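PDB 5Y2A: insect group II chitinase from Ostrinia furnacalis, which hydrolyses chitin as a family 18 glycoside hydrolase and probably takes part in chitin breakdown in the insect. Local coordinates for residues A[47-52]-A[109-114]; A[118-123]-A[154-159]; A[173-178]-A[232-237]; A[223-228]-A[329-334]; A[269-274]-A[313-318]. All blocks are in the same frame, centred on the assembly; numbering follows the deposited sequence.

Interaction 1 (A[47-52]-A[109-114])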
# COMPACT_ATOMS: atom_id res chain seq x y z
N LEU A 47 -3.91 -16.54 18.28
CA LEU A 47 -4.25 -15.32 19.01
C LEU A 47 -3.23 -15.04 20.12
O LEU A 47 -3.57 -14.78 21.27
CB LEU A 47 -5.67 -15.39 19.57
CG LEU A 47 -6.79 -15.63 18.56
CD1 LEU A 47 -8.14 -15.70 19.26
CD2 LEU A 47 -6.82 -14.57 17.46
N VAL A 48 -1.94 -15.11 19.75
CA VAL A 48 -0.84 -14.73 20.62
C VAL A 48 0.14 -13.88 19.83
O VAL A 48 0.15 -13.87 18.60
CB VAL A 48 -0.10 -15.94 21.24
CG1 VAL A 48 -1.05 -16.79 22.10
CG2 VAL A 48 0.55 -16.78 20.15
N ILE A 49 0.99 -13.16 20.57
CA ILE A 49 2.01 -12.32 19.96
C ILE A 49 2.96 -13.18 19.13
O ILE A 49 3.38 -14.27 19.56
CB ILE A 49 2.79 -11.55 21.04
CG1 ILE A 49 1.88 -10.55 21.75
CG2 ILE A 49 4.02 -10.88 20.45
CD1 ILE A 49 2.51 -9.94 23.00
N LYS A 50 3.32 -12.68 17.95
CA LYS A 50 4.40 -13.28 17.17
C LYS A 50 5.16 -12.17 16.46
O LYS A 50 4.64 -11.08 16.23
CB LYS A 50 3.88 -14.31 16.15
CG LYS A 50 3.24 -13.71 14.91
CD LYS A 50 2.99 -14.77 13.84
CE LYS A 50 2.11 -14.23 12.73
NZ LYS A 50 1.64 -15.29 11.80
N SER A 51 6.42 -12.47 16.14
CA SER A 51 7.22 -11.53 15.37
C SER A 51 6.65 -11.39 13.97
O SER A 51 6.22 -12.37 13.36
CB SER A 51 8.67 -12.02 15.30
OG SER A 51 9.40 -11.30 14.31
N HIS A 52 6.64 -10.16 13.47
CA HIS A 52 6.20 -9.91 12.11
C HIS A 52 7.33 -10.06 11.11
O HIS A 52 7.08 -10.12 9.90
CB HIS A 52 5.59 -8.50 12.01
CG HIS A 52 5.04 -8.16 10.65
ND1 HIS A 52 5.71 -7.35 9.76
CD2 HIS A 52 3.90 -8.54 10.03
CE1 HIS A 52 5.00 -7.23 8.65
NE2 HIS A 52 3.90 -7.95 8.79
N VAL A 109 3.76 -12.59 28.51
CA VAL A 109 4.79 -12.40 29.53
C VAL A 109 6.06 -13.15 29.14
O VAL A 109 7.17 -12.61 29.23
CB VAL A 109 4.27 -12.85 30.91
CG1 VAL A 109 5.41 -12.93 31.91
CG2 VAL A 109 3.19 -11.90 31.40
N ASP A 110 5.92 -14.40 28.70
CA ASP A 110 7.09 -15.19 28.31
C ASP A 110 7.75 -14.63 27.06
O ASP A 110 8.98 -14.58 26.96
CB ASP A 110 6.68 -16.64 28.10
CG ASP A 110 6.24 -17.31 29.38
OD1 ASP A 110 6.76 -16.94 30.45
OD2 ASP A 110 5.36 -18.19 29.32
N PHE A 111 6.94 -14.21 26.08
CA PHE A 111 7.50 -13.63 24.85
C PHE A 111 8.34 -12.40 25.17
O PHE A 111 9.47 -12.26 24.69
CB PHE A 111 6.36 -13.28 23.88
CG PHE A 111 6.82 -12.98 22.48
CD1 PHE A 111 7.23 -11.70 22.13
CD2 PHE A 111 6.81 -13.96 21.50
CE1 PHE A 111 7.65 -11.41 20.84
CE2 PHE A 111 7.22 -13.68 20.20
CZ PHE A 111 7.64 -12.40 19.87
N LEU A 112 7.80 -11.50 25.99
CA LEU A 112 8.50 -10.26 26.32
C LEU A 112 9.80 -10.55 27.06
O LEU A 112 10.86 -10.00 26.73
CB LEU A 112 7.58 -9.36 27.14
CG LEU A 112 6.32 -8.95 26.39
CD1 LEU A 112 5.28 -8.40 27.34
CD2 LEU A 112 6.66 -7.94 25.30
N GLU A 113 9.74 -11.41 28.08
CA GLU A 113 10.94 -11.73 28.85
C GLU A 113 11.98 -12.44 28.00
O GLU A 113 13.19 -12.26 28.21
CB GLU A 113 10.57 -12.57 30.07
CG GLU A 113 9.64 -11.86 31.01
CD GLU A 113 9.50 -12.56 32.33
OE1 GLU A 113 9.19 -11.87 33.32
OE2 GLU A 113 9.73 -13.79 32.40
N GLN A 114 11.53 -13.25 27.05
CA GLN A 114 12.43 -13.96 26.15
C GLN A 114 13.40 -13.00 25.46
O GLN A 114 14.58 -13.33 25.27
CB GLN A 114 11.62 -14.74 25.11
CG GLN A 114 12.44 -15.45 24.03
CD GLN A 114 13.27 -16.59 24.57
OE1 GLN A 114 12.90 -17.23 25.56
NE2 GLN A 114 14.39 -16.87 23.92
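Ile49 lays its CG2 methyl over one face of the Phe111 ring. The contact belongs to the TIM barrel of family 18 chitinases. Strand 49-51 runs antiparallel to the barrel strand 34-42, and helix 98-115 is one of the outer helices. Over the short segments the strand and helix axes come within 9.4 Å and diverge by 33°. The methyl sits 3.8 Å from the ring centroid, measured from Ile49 CG2, and only 15° off the ring normal. This is a CH-pi contact, shifted toward the CD1-CE1 side; Ile49 CG2 is 3.7 Å from Phe111 CE1. In Phe111 CG stands anti to the backbone N (chi1 -167°), which sends the ring across the gap to the strand. Behind the contact Ile49 also rests on Leu78 and Leu80 of strand 75-81, so the isoleucine joins the helix to the barrel wall. Phe111 itself meets Tyr115 edge to face, one turn further along its own helix. A serine in place of Phe111 would probably open a gap beneath the Ile49 methyl and leave Tyr115 without its ring partner. The far end of the ring reaches the strand backbone. There the approach is oblique: Lys50 CA lies 4.2 Å from Phe111 CE2, and Ser51 N lies 3.9 Å from Phe111 CZ.

Interaction 2 (A[118-123]-A[154-159])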
# COMPACT_ATOMS: atom_id res chain seq x y z
N ASP A 118 10.69 -4.67 28.52
CA ASP A 118 10.17 -4.18 29.79
C ASP A 118 8.65 -4.14 29.83
O ASP A 118 8.08 -3.78 30.87
CB ASP A 118 10.73 -2.79 30.09
CG ASP A 118 12.22 -2.79 30.26
OD1 ASP A 118 12.72 -3.64 31.03
OD2 ASP A 118 12.89 -1.95 29.63
N GLY A 119 7.97 -4.45 28.73
CA GLY A 119 6.52 -4.40 28.73
C GLY A 119 5.98 -4.38 27.31
O GLY A 119 6.70 -4.67 26.36
N LEU A 120 4.70 -4.01 27.21
CA LEU A 120 3.94 -4.15 25.98
C LEU A 120 3.14 -2.88 25.72
O LEU A 120 2.54 -2.31 26.63
CB LEU A 120 2.99 -5.35 26.07
CG LEU A 120 2.08 -5.65 24.86
CD1 LEU A 120 2.89 -6.24 23.71
CD2 LEU A 120 0.95 -6.59 25.26
N ASP A 121 3.14 -2.44 24.46
CA ASP A 121 2.35 -1.31 24.01
C ASP A 121 1.28 -1.83 23.05
O ASP A 121 1.60 -2.38 22.00
CB ASP A 121 3.24 -0.26 23.33
CG ASP A 121 2.47 0.95 22.84
OD1 ASP A 121 1.84 1.64 23.67
OD2 ASP A 121 2.48 1.20 21.61
N LEU A 122 0.01 -1.66 23.42
CA LEU A 122 -1.10 -2.15 22.61
C LEU A 122 -1.47 -1.12 21.56
O LEU A 122 -1.76 0.04 21.89
CB LEU A 122 -2.30 -2.46 23.51
CG LEU A 122 -2.10 -3.57 24.55
CD1 LEU A 122 -3.23 -3.57 25.56
CD2 LEU A 122 -2.00 -4.93 23.87
N ASP A 123 -1.47 -1.52 20.29
CA ASP A 123 -1.81 -0.63 19.18
C ASP A 123 -2.87 -1.28 18.28
O ASP A 123 -2.68 -1.46 17.08
CB ASP A 123 -0.55 -0.26 18.39
CG ASP A 123 -0.76 0.93 17.46
OD1 ASP A 123 -1.92 1.39 17.29
OD2 ASP A 123 0.24 1.43 16.90
N LYS A 154 -2.69 -6.90 35.87
CA LYS A 154 -2.42 -7.73 37.04
C LYS A 154 -1.22 -8.64 36.82
O LYS A 154 -0.35 -8.77 37.69
CB LYS A 154 -3.65 -8.53 37.46
CG LYS A 154 -4.73 -7.66 38.11
CD LYS A 154 -5.72 -8.50 38.92
CE LYS A 154 -6.76 -7.62 39.63
NZ LYS A 154 -6.21 -6.82 40.77
N ALA A 155 -1.15 -9.29 35.65
CA ALA A 155 -0.02 -10.19 35.40
C ALA A 155 1.29 -9.42 35.30
O ALA A 155 2.33 -9.88 35.80
CB ALA A 155 -0.26 -11.01 34.14
N PHE A 156 1.27 -8.24 34.66
CA PHE A 156 2.51 -7.48 34.51
C PHE A 156 3.02 -6.97 35.85
O PHE A 156 4.24 -6.87 36.05
CB PHE A 156 2.30 -6.31 33.54
CG PHE A 156 2.39 -6.68 32.08
CD1 PHE A 156 2.20 -7.99 31.67
CD2 PHE A 156 2.66 -5.72 31.12
CE1 PHE A 156 2.28 -8.33 30.33
CE2 PHE A 156 2.74 -6.05 29.77
CZ PHE A 156 2.55 -7.36 29.38
N ASN A 157 2.12 -6.63 36.78
CA ASN A 157 2.55 -6.11 38.08
C ASN A 157 3.37 -7.13 38.86
O ASN A 157 4.30 -6.75 39.57
CB ASN A 157 1.34 -5.68 38.90
CG ASN A 157 0.80 -4.33 38.49
OD1 ASN A 157 1.44 -3.59 37.73
ND2 ASN A 157 -0.39 -4.00 38.98
N ARG A 158 3.03 -8.42 38.74
CA ARG A 158 3.84 -9.47 39.35
C ARG A 158 5.25 -9.51 38.77
O ARG A 158 6.17 -10.02 39.43
CB ARG A 158 3.18 -10.82 39.15
CG ARG A 158 1.73 -10.87 39.55
CD ARG A 158 1.23 -12.30 39.62
NE ARG A 158 -0.12 -12.38 39.08
CZ ARG A 158 -1.22 -12.47 39.81
NH1 ARG A 158 -1.14 -12.52 41.13
NH2 ARG A 158 -2.40 -12.51 39.21
N ARG A 159 5.43 -8.98 37.56
CA ARG A 159 6.69 -9.05 36.84
C ARG A 159 7.40 -7.71 36.74
O ARG A 159 8.52 -7.66 36.22
CB ARG A 159 6.45 -9.58 35.42
CG ARG A 159 5.99 -11.03 35.34
CD ARG A 159 7.23 -11.86 35.56
NE ARG A 159 7.02 -13.30 35.66
CZ ARG A 159 8.02 -14.17 35.79
NH1 ARG A 159 9.27 -13.74 35.80
NH2 ARG A 159 7.77 -15.47 35.89
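The Phe156 ring meets strand 119-123 with its edge. Leu120 CB lies in the ring plane, at the CE2-CZ edge. Gly119 CA comes in obliquely, and nothing from 118-123 covers either face. Leu120 CB is 3.8 Å from Phe156 CE2 and 3.9 Å from Phe156 CZ, so both ring carbons share one methylene. Gly119 CA is 4.3 Å from Phe156 CE2. The Phe156 side chain leaves its helix with CG anti to the carbonyl carbon (chi1 -82°). A chi2 of 21° keeps CA close to the ring plane, and the ring points edge-first at the strand. The contact is buried and apolar. Strand 119-123, helix 141-159 and strand 162-167 form a beta-alpha-beta unit of the TIM barrel, and Phe156 ties the last turns of the helix to the start of the first strand. Val109 and Leu112 of helix 98-115 also touch the phenylalanine, as does Met161 in the loop beyond. Gly119 has a backbone shape (phi 163°) that leaves no room for a CB, which would press on the carbonyl O of Asp118. The sequence from Asp118 to Glu125 fits the DxxDxDxE signature of family 18. In relatives the closing glutamate of this motif is the general acid and the aspartate two before it assists; Glu125 and Asp123 probably correspond. Here Asp121 points away from the helix and hydrogen bonds with Tyr8 and Ser164. Leu120 also touches Leu112 of helix 98-115.

Interaction 3 (A[173-178]-A[232-237])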
# COMPACT_ATOMS: atom_id res chain seq x y z
N VAL A 173 -14.36 7.46 17.18
CA VAL A 173 -13.76 6.18 17.54
C VAL A 173 -13.58 6.07 19.05
O VAL A 173 -13.77 4.99 19.63
CB VAL A 173 -12.42 5.98 16.80
CG1 VAL A 173 -11.74 4.69 17.26
CG2 VAL A 173 -12.64 5.95 15.29
N ILE A 174 -13.17 7.16 19.70
CA ILE A 174 -13.00 7.13 21.15
C ILE A 174 -14.29 6.71 21.83
O ILE A 174 -14.30 5.86 22.73
CB ILE A 174 -12.50 8.49 21.66
CG1 ILE A 174 -11.06 8.73 21.18
CG2 ILE A 174 -12.59 8.55 23.19
CD1 ILE A 174 -10.67 10.19 21.16
N ASP A 175 -15.42 7.29 21.39
CA ASP A 175 -16.71 6.96 21.99
C ASP A 175 -17.05 5.49 21.80
O ASP A 175 -17.62 4.86 22.70
CB ASP A 175 -17.81 7.83 21.37
CG ASP A 175 -17.68 9.29 21.74
OD1 ASP A 175 -17.00 9.59 22.74
OD2 ASP A 175 -18.27 10.14 21.02
N TYR A 176 -16.68 4.92 20.66
CA TYR A 176 -16.97 3.52 20.38
C TYR A 176 -16.01 2.56 21.08
O TYR A 176 -16.42 1.45 21.44
CB TYR A 176 -16.90 3.27 18.88
CG TYR A 176 -18.12 3.62 18.06
CD1 TYR A 176 -19.34 2.98 18.28
CD2 TYR A 176 -18.05 4.56 17.05
CE1 TYR A 176 -20.45 3.28 17.51
CE2 TYR A 176 -19.16 4.88 16.28
CZ TYR A 176 -20.36 4.23 16.52
OH TYR A 176 -21.45 4.55 15.74
N ALA A 177 -14.75 2.94 21.26
CA ALA A 177 -13.70 1.96 21.53
C ALA A 177 -13.27 1.88 22.98
O ALA A 177 -12.85 0.81 23.42
CB ALA A 177 -12.46 2.27 20.67
N TYR A 178 -13.32 2.98 23.74
CA TYR A 178 -12.55 3.07 24.98
C TYR A 178 -13.43 3.30 26.20
O TYR A 178 -14.25 4.22 26.22
CB TYR A 178 -11.51 4.19 24.87
CG TYR A 178 -10.57 4.01 23.69
CD1 TYR A 178 -9.84 2.84 23.53
CD2 TYR A 178 -10.41 5.02 22.76
CE1 TYR A 178 -8.98 2.67 22.45
CE2 TYR A 178 -9.55 4.87 21.68
CZ TYR A 178 -8.84 3.69 21.54
OH TYR A 178 -7.98 3.53 20.47
N ILE A 232 -9.40 14.03 28.70
CA ILE A 232 -9.46 14.49 30.09
C ILE A 232 -10.91 14.50 30.57
O ILE A 232 -11.23 13.99 31.65
CB ILE A 232 -8.82 15.88 30.23
CG1 ILE A 232 -7.33 15.82 29.88
CG2 ILE A 232 -9.03 16.43 31.64
CD1 ILE A 232 -6.65 17.19 29.84
N ASN A 233 -11.81 15.08 29.77
CA ASN A 233 -13.21 15.15 30.14
C ASN A 233 -13.88 13.79 30.19
O ASN A 233 -14.89 13.64 30.89
CB ASN A 233 -13.96 16.06 29.17
CG ASN A 233 -13.50 17.49 29.26
OD1 ASN A 233 -12.91 17.90 30.25
ND2 ASN A 233 -13.77 18.27 28.21
N LYS A 234 -13.36 12.81 29.46
CA LYS A 234 -13.85 11.44 29.56
C LYS A 234 -13.32 10.71 30.78
O LYS A 234 -13.68 9.54 30.99
CB LYS A 234 -13.52 10.65 28.30
CG LYS A 234 -14.33 11.07 27.09
CD LYS A 234 -15.64 10.32 27.05
CE LYS A 234 -15.82 9.59 25.74
NZ LYS A 234 -16.85 8.53 25.85
N GLY A 235 -12.46 11.34 31.58
CA GLY A 235 -11.99 10.74 32.82
C GLY A 235 -10.53 10.35 32.86
O GLY A 235 -10.13 9.67 33.81
N ALA A 236 -9.73 10.73 31.87
CA ALA A 236 -8.33 10.35 31.84
C ALA A 236 -7.51 11.19 32.82
O ALA A 236 -7.71 12.40 32.95
CB ALA A 236 -7.76 10.51 30.43
N ASP A 237 -6.58 10.52 33.50
CA ASP A 237 -5.55 11.17 34.31
C ASP A 237 -4.61 11.96 33.40
O ASP A 237 -4.01 11.38 32.49
CB ASP A 237 -4.78 10.09 35.08
CG ASP A 237 -3.66 10.64 35.95
OD1 ASP A 237 -3.39 11.86 35.93
OD2 ASP A 237 -3.01 9.83 36.65
O HOH W 1 -15.53 6.47 25.35
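Lys234 reaches from the end of helix 224-233 to Asp175 on helix 171-177. Both helices belong to the TIM-barrel domain, and the contact joins their C-terminal ends. The close part is polar. Lys234 NZ forms a salt bridge with Asp175 OD1 at 3.3 Å. The methylene before it is as near, with Lys234 CE 3.2 Å from Asp175 OD1. The two side chains cross at about a right angle. Bends at chi2 (-86°) and chi3 (-125°) of Lys234 bring the amine to this spot. The apolar part is looser. Buried Ile174 approaches with CG2, 4.2 Å from Lys234 CE. Asp175 and Lys234 are partly exposed, and theirs is the more open side. The carboxylate is well held: OD1 also takes a hydrogen bond from Tyr230, and OD2 pairs with Lys171. Gly235 closes helix 224-233 with a Schellman motif, its positive phi turning the chain just after the lysine. One water links the two segments. Its distance to Lys234 NZ, 2.5 Å, is unusually short and so doubtful in detail. Its place is set by two carbonyls at the end of the other helix, to which it donates: Ile174 O at 3.0 Å and Tyr178 O at 2.7 Å.

Interaction 4 (A[223-228]-A[329-334]). With NAG (2-acetamido-2-deoxy-beta-D-glucopyranose), chain C.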
# COMPACT_ATOMS: atom_id res chain seq x y z
N ASN A 223 -8.60 18.26 15.97
CA ASN A 223 -7.38 18.97 16.33
C ASN A 223 -6.87 18.43 17.66
O ASN A 223 -7.63 17.89 18.47
CB ASN A 223 -7.59 20.49 16.39
CG ASN A 223 -8.70 20.88 17.36
OD1 ASN A 223 -8.45 21.08 18.54
ND2 ASN A 223 -9.92 21.02 16.84
N VAL A 224 -5.56 18.60 17.88
CA VAL A 224 -4.91 18.01 19.06
C VAL A 224 -5.55 18.53 20.34
O VAL A 224 -5.81 17.76 21.28
CB VAL A 224 -3.40 18.31 19.03
CG1 VAL A 224 -2.74 17.85 20.33
CG2 VAL A 224 -2.74 17.63 17.83
N ASN A 225 -5.79 19.84 20.41
CA ASN A 225 -6.29 20.43 21.64
C ASN A 225 -7.65 19.85 22.03
O ASN A 225 -7.87 19.52 23.20
CB ASN A 225 -6.37 21.95 21.50
CG ASN A 225 -6.86 22.62 22.76
OD1 ASN A 225 -6.38 22.34 23.86
ND2 ASN A 225 -7.82 23.52 22.60
N PHE A 226 -8.55 19.65 21.06
CA PHE A 226 -9.81 19.01 21.40
C PHE A 226 -9.57 17.59 21.88
O PHE A 226 -10.11 17.17 22.91
CB PHE A 226 -10.78 19.00 20.22
CG PHE A 226 -12.10 18.35 20.55
CD1 PHE A 226 -12.25 16.97 20.51
CD2 PHE A 226 -13.18 19.12 20.94
CE1 PHE A 226 -13.45 16.37 20.84
CE2 PHE A 226 -14.39 18.53 21.27
CZ PHE A 226 -14.52 17.15 21.22
N THR A 227 -8.77 16.82 21.13
CA THR A 227 -8.52 15.43 21.48
C THR A 227 -8.05 15.29 22.92
O THR A 227 -8.53 14.43 23.67
CB THR A 227 -7.48 14.82 20.53
OG1 THR A 227 -7.95 14.92 19.18
CG2 THR A 227 -7.23 13.37 20.89
N VAL A 228 -7.09 16.13 23.32
CA VAL A 228 -6.53 16.03 24.67
C VAL A 228 -7.59 16.36 25.70
O VAL A 228 -7.78 15.63 26.68
CB VAL A 228 -5.30 16.94 24.80
CG1 VAL A 228 -4.86 17.04 26.26
CG2 VAL A 228 -4.15 16.43 23.94
N ALA A 329 5.15 20.24 22.55
CA ALA A 329 5.83 19.84 23.78
C ALA A 329 5.57 20.85 24.89
O ALA A 329 5.38 20.47 26.05
CB ALA A 329 7.33 19.69 23.52
N GLU A 330 5.55 22.15 24.56
CA GLU A 330 5.24 23.15 25.57
C GLU A 330 3.79 23.08 26.01
O GLU A 330 3.48 23.32 27.18
CB GLU A 330 5.60 24.55 25.05
CG GLU A 330 7.09 24.73 24.88
CD GLU A 330 7.51 26.14 24.49
OE1 GLU A 330 6.72 26.85 23.84
OE2 GLU A 330 8.65 26.51 24.82
N TYR A 331 2.89 22.72 25.08
CA TYR A 331 1.50 22.44 25.44
C TYR A 331 1.41 21.31 26.45
O TYR A 331 0.65 21.40 27.43
CB TYR A 331 0.72 22.09 24.17
CG TYR A 331 -0.72 21.67 24.39
CD1 TYR A 331 -1.74 22.62 24.43
CD2 TYR A 331 -1.06 20.33 24.50
CE1 TYR A 331 -3.06 22.24 24.60
CE2 TYR A 331 -2.38 19.94 24.67
CZ TYR A 331 -3.38 20.91 24.72
OH TYR A 331 -4.69 20.54 24.89
N VAL A 332 2.15 20.22 26.22
CA VAL A 332 2.20 19.11 27.16
C VAL A 332 2.64 19.59 28.54
O VAL A 332 2.06 19.21 29.56
CB VAL A 332 3.15 18.02 26.63
CG1 VAL A 332 3.59 17.09 27.76
CG2 VAL A 332 2.45 17.23 25.51
N ARG A 333 3.65 20.45 28.58
CA ARG A 333 4.13 20.91 29.88
C ARG A 333 3.14 21.87 30.53
O ARG A 333 2.88 21.76 31.74
CB ARG A 333 5.51 21.56 29.72
CG ARG A 333 6.22 21.70 31.02
CD ARG A 333 7.69 21.90 30.82
NE ARG A 333 8.34 22.18 32.09
CZ ARG A 333 9.65 22.18 32.27
NH1 ARG A 333 10.46 21.91 31.25
NH2 ARG A 333 10.16 22.45 33.47
N ALA A 334 2.55 22.78 29.75
CA ALA A 334 1.58 23.72 30.31
C ALA A 334 0.35 23.00 30.84
O ALA A 334 -0.17 23.36 31.90
CB ALA A 334 1.20 24.76 29.26
C1 NAG C . -8.38 24.21 23.73
C2 NAG C . -8.57 25.70 23.46
C3 NAG C . -9.27 26.36 24.65
C4 NAG C . -10.54 25.61 25.04
C5 NAG C . -10.26 24.12 25.19
C6 NAG C . -11.51 23.30 25.41
C7 NAG C . -7.09 27.10 22.09
C8 NAG C . -5.76 27.77 22.00
N2 NAG C . -7.31 26.36 23.19
O3 NAG C . -9.55 27.71 24.30
O4 NAG C . -10.98 26.03 26.34
O5 NAG C . -9.63 23.61 24.00
O6 NAG C . -12.33 23.27 24.25
O7 NAG C . -7.94 27.20 21.21
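Tyr331 reaches from helix 322-334 to helix 224-233. From CB, its CG lies anti to the backbone N (chi1 175°), and the ring projects straight at the other helix. Further out, CE2 packs on Val228, with Tyr331 CE2 4.0 Å from Val228 CG2 near the ring plane. On the other edge, Tyr331 CE1 is 3.4 Å from Asn225 OD1. At the tip, Tyr331 OH donates a hydrogen bond to Asn225 OD1 at 2.7 Å. The hydroxyl lies in the carbonyl plane, on a lone pair, with a C=O...O angle of 138°. The amide plane itself stands at 90° to the ring. Val228 CB, 3.7 Å from Tyr331 OH, packs beside the same hydroxyl. The other branch of the Asn225 amide carries sugar: ND2 is bonded to C1 of an N-acetylglucosamine at 1.4 Å. Asn225 with Thr227 makes an Asn-X-Thr glycosylation sequon. The phenol probably helps fix the rotation of the glycosylated amide. Asn223 is the N-cap of the helix, its OD1 accepting from Phe226 N at 2.9 Å. Tyr212 also lies at the glycan. Both helices are on the outside of the TIM barrel, and Val224, Val228 and Val332 all rest on Val243 of strand 241-254; helix 361-371 also packs on helix 322-334, through Val369 and Leu370.

Interaction 5 (A[269-274]-A[313-318])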
# COMPACT_ATOMS: atom_id res chain seq x y z
N GLY A 269 -2.98 10.94 -3.61
CA GLY A 269 -1.87 11.25 -2.74
C GLY A 269 -0.75 11.90 -3.53
O GLY A 269 -0.72 11.88 -4.76
N GLY A 270 0.19 12.50 -2.82
CA GLY A 270 1.36 13.07 -3.47
C GLY A 270 2.27 12.01 -4.06
O GLY A 270 2.20 10.83 -3.72
N GLU A 271 3.11 12.43 -5.01
CA GLU A 271 4.20 11.60 -5.50
C GLU A 271 5.00 11.03 -4.34
O GLU A 271 5.25 11.71 -3.34
CB GLU A 271 5.14 12.42 -6.40
CG GLU A 271 4.57 12.88 -7.74
CD GLU A 271 4.39 11.73 -8.72
OE1 GLU A 271 5.31 10.88 -8.80
OE2 GLU A 271 3.36 11.67 -9.41
N ALA A 272 5.41 9.77 -4.47
CA ALA A 272 6.15 9.10 -3.40
C ALA A 272 7.54 9.70 -3.24
O ALA A 272 8.16 10.15 -4.20
CB ALA A 272 6.27 7.60 -3.69
N GLY A 273 8.03 9.70 -2.00
CA GLY A 273 9.40 10.09 -1.75
C GLY A 273 10.39 8.99 -2.12
O GLY A 273 10.05 7.80 -2.17
N ASP A 274 11.65 9.40 -2.35
CA ASP A 274 12.68 8.45 -2.76
C ASP A 274 12.94 7.41 -1.69
O ASP A 274 13.24 6.24 -1.99
CB ASP A 274 14.00 9.17 -3.07
CG ASP A 274 13.91 10.09 -4.27
OD1 ASP A 274 12.90 10.04 -5.01
OD2 ASP A 274 14.88 10.85 -4.48
N ASP A 313 4.17 22.82 -7.85
CA ASP A 313 3.23 22.42 -8.91
C ASP A 313 1.92 22.04 -8.22
O ASP A 313 1.44 22.82 -7.38
CB ASP A 313 3.86 21.34 -9.77
CG ASP A 313 3.03 21.02 -10.99
OD1 ASP A 313 3.05 21.80 -11.96
OD2 ASP A 313 2.29 20.01 -10.95
N ASP A 314 1.34 20.86 -8.49
CA ASP A 314 0.13 20.43 -7.83
C ASP A 314 0.40 19.56 -6.59
O ASP A 314 -0.53 18.92 -6.08
CB ASP A 314 -0.81 19.70 -8.82
CG ASP A 314 -0.26 18.35 -9.29
OD1 ASP A 314 0.87 17.96 -8.94
OD2 ASP A 314 -0.99 17.67 -10.03
N GLN A 315 1.63 19.57 -6.09
CA GLN A 315 1.98 18.78 -4.90
C GLN A 315 1.82 19.64 -3.65
O GLN A 315 2.07 20.85 -3.67
CB GLN A 315 3.41 18.27 -5.00
CG GLN A 315 3.67 17.33 -6.17
CD GLN A 315 2.79 16.10 -6.11
OE1 GLN A 315 3.01 15.20 -5.29
NE2 GLN A 315 1.78 16.05 -6.97
N TRP A 316 1.43 18.99 -2.56
CA TRP A 316 0.99 19.68 -1.34
C TRP A 316 1.19 18.73 -0.17
O TRP A 316 0.63 17.63 -0.18
CB TRP A 316 -0.48 20.07 -1.50
CG TRP A 316 -1.04 21.11 -0.57
CD1 TRP A 316 -1.33 22.40 -0.88
CD2 TRP A 316 -1.47 20.91 0.79
NE1 TRP A 316 -1.89 23.04 0.21
CE2 TRP A 316 -1.98 22.14 1.25
CE3 TRP A 316 -1.45 19.82 1.67
CZ2 TRP A 316 -2.47 22.32 2.55
CZ3 TRP A 316 -1.94 19.99 2.96
CH2 TRP A 316 -2.44 21.24 3.39
N VAL A 317 1.97 19.13 0.83
CA VAL A 317 2.22 18.26 1.98
C VAL A 317 2.16 19.10 3.26
O VAL A 317 2.79 20.15 3.35
CB VAL A 317 3.57 17.52 1.87
CG1 VAL A 317 4.75 18.50 1.75
CG2 VAL A 317 3.77 16.54 3.03
N SER A 318 1.39 18.63 4.24
CA SER A 318 1.29 19.28 5.54
C SER A 318 2.08 18.48 6.57
O SER A 318 2.14 17.25 6.51
CB SER A 318 -0.17 19.39 5.98
OG SER A 318 -0.80 18.11 5.98
O HOH W 2 4.69 14.42 -3.11
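Gln315 OE1 accepts a hydrogen bond from Glu271 N at 2.8 Å. The N-H...O angle is 153°, and the donor is tilted 24° from the amide carbonyl plane. Gly270 CA also comes close, 3.3 Å from Gln315 OE1. A CB on Gly270 would crowd that oxygen. A water gives Gln315 OE1 a second bond at 2.9 Å and also donates to Glu271 O, so it bridges the segments. The glutamine is folded back at chi2 (-59°), which carries its amide over to the loop. Further out, the amide is held from its other end. Gln315 NE2 donates to Asp314 OD1 at 2.9 Å, almost in its own amide plane, and also bonds to Ser253 OG. Replacing Gln315 by a leucine would probably leave Glu271 N without its side-chain acceptor and the water with one mate fewer. The next shell is the second subunit: Glu271 pairs with its Lys90, and Asp314 OD1 with its Lys44. Strand 315-318 runs antiparallel to strand 241-254. The contact lies between that long strand and helix 322-334 in sequence, where family 18 chitinases of this type carry their alpha+beta insertion domain.

Overall arrangement
Interactions 1 and 2 adjoin, with centres 12 Å apart, because helix 98-115 leads into strand 119-123. Leu112 CD1 packs 3.6 Å from Phe156 CZ, and Glu113 OE1 forms a salt bridge with Arg159 NH1 at 3.1 Å. Interactions 3 and 4 use the two ends of helix 224-233, their centres 16 Å apart. Interaction 4 holds the glycan-bearing Asn225; the Lys234 side chain of interaction 3 is about 13 Å from that sugar at the nearest atoms. Interaction 5 lies apart, its centre 28 Å from interaction 4 and 40 Å from interaction 2, and it faces the second subunit. Most of the probable catalytic motif lies in interaction 2; its glutamate, Glu125, follows just after strand 119-123.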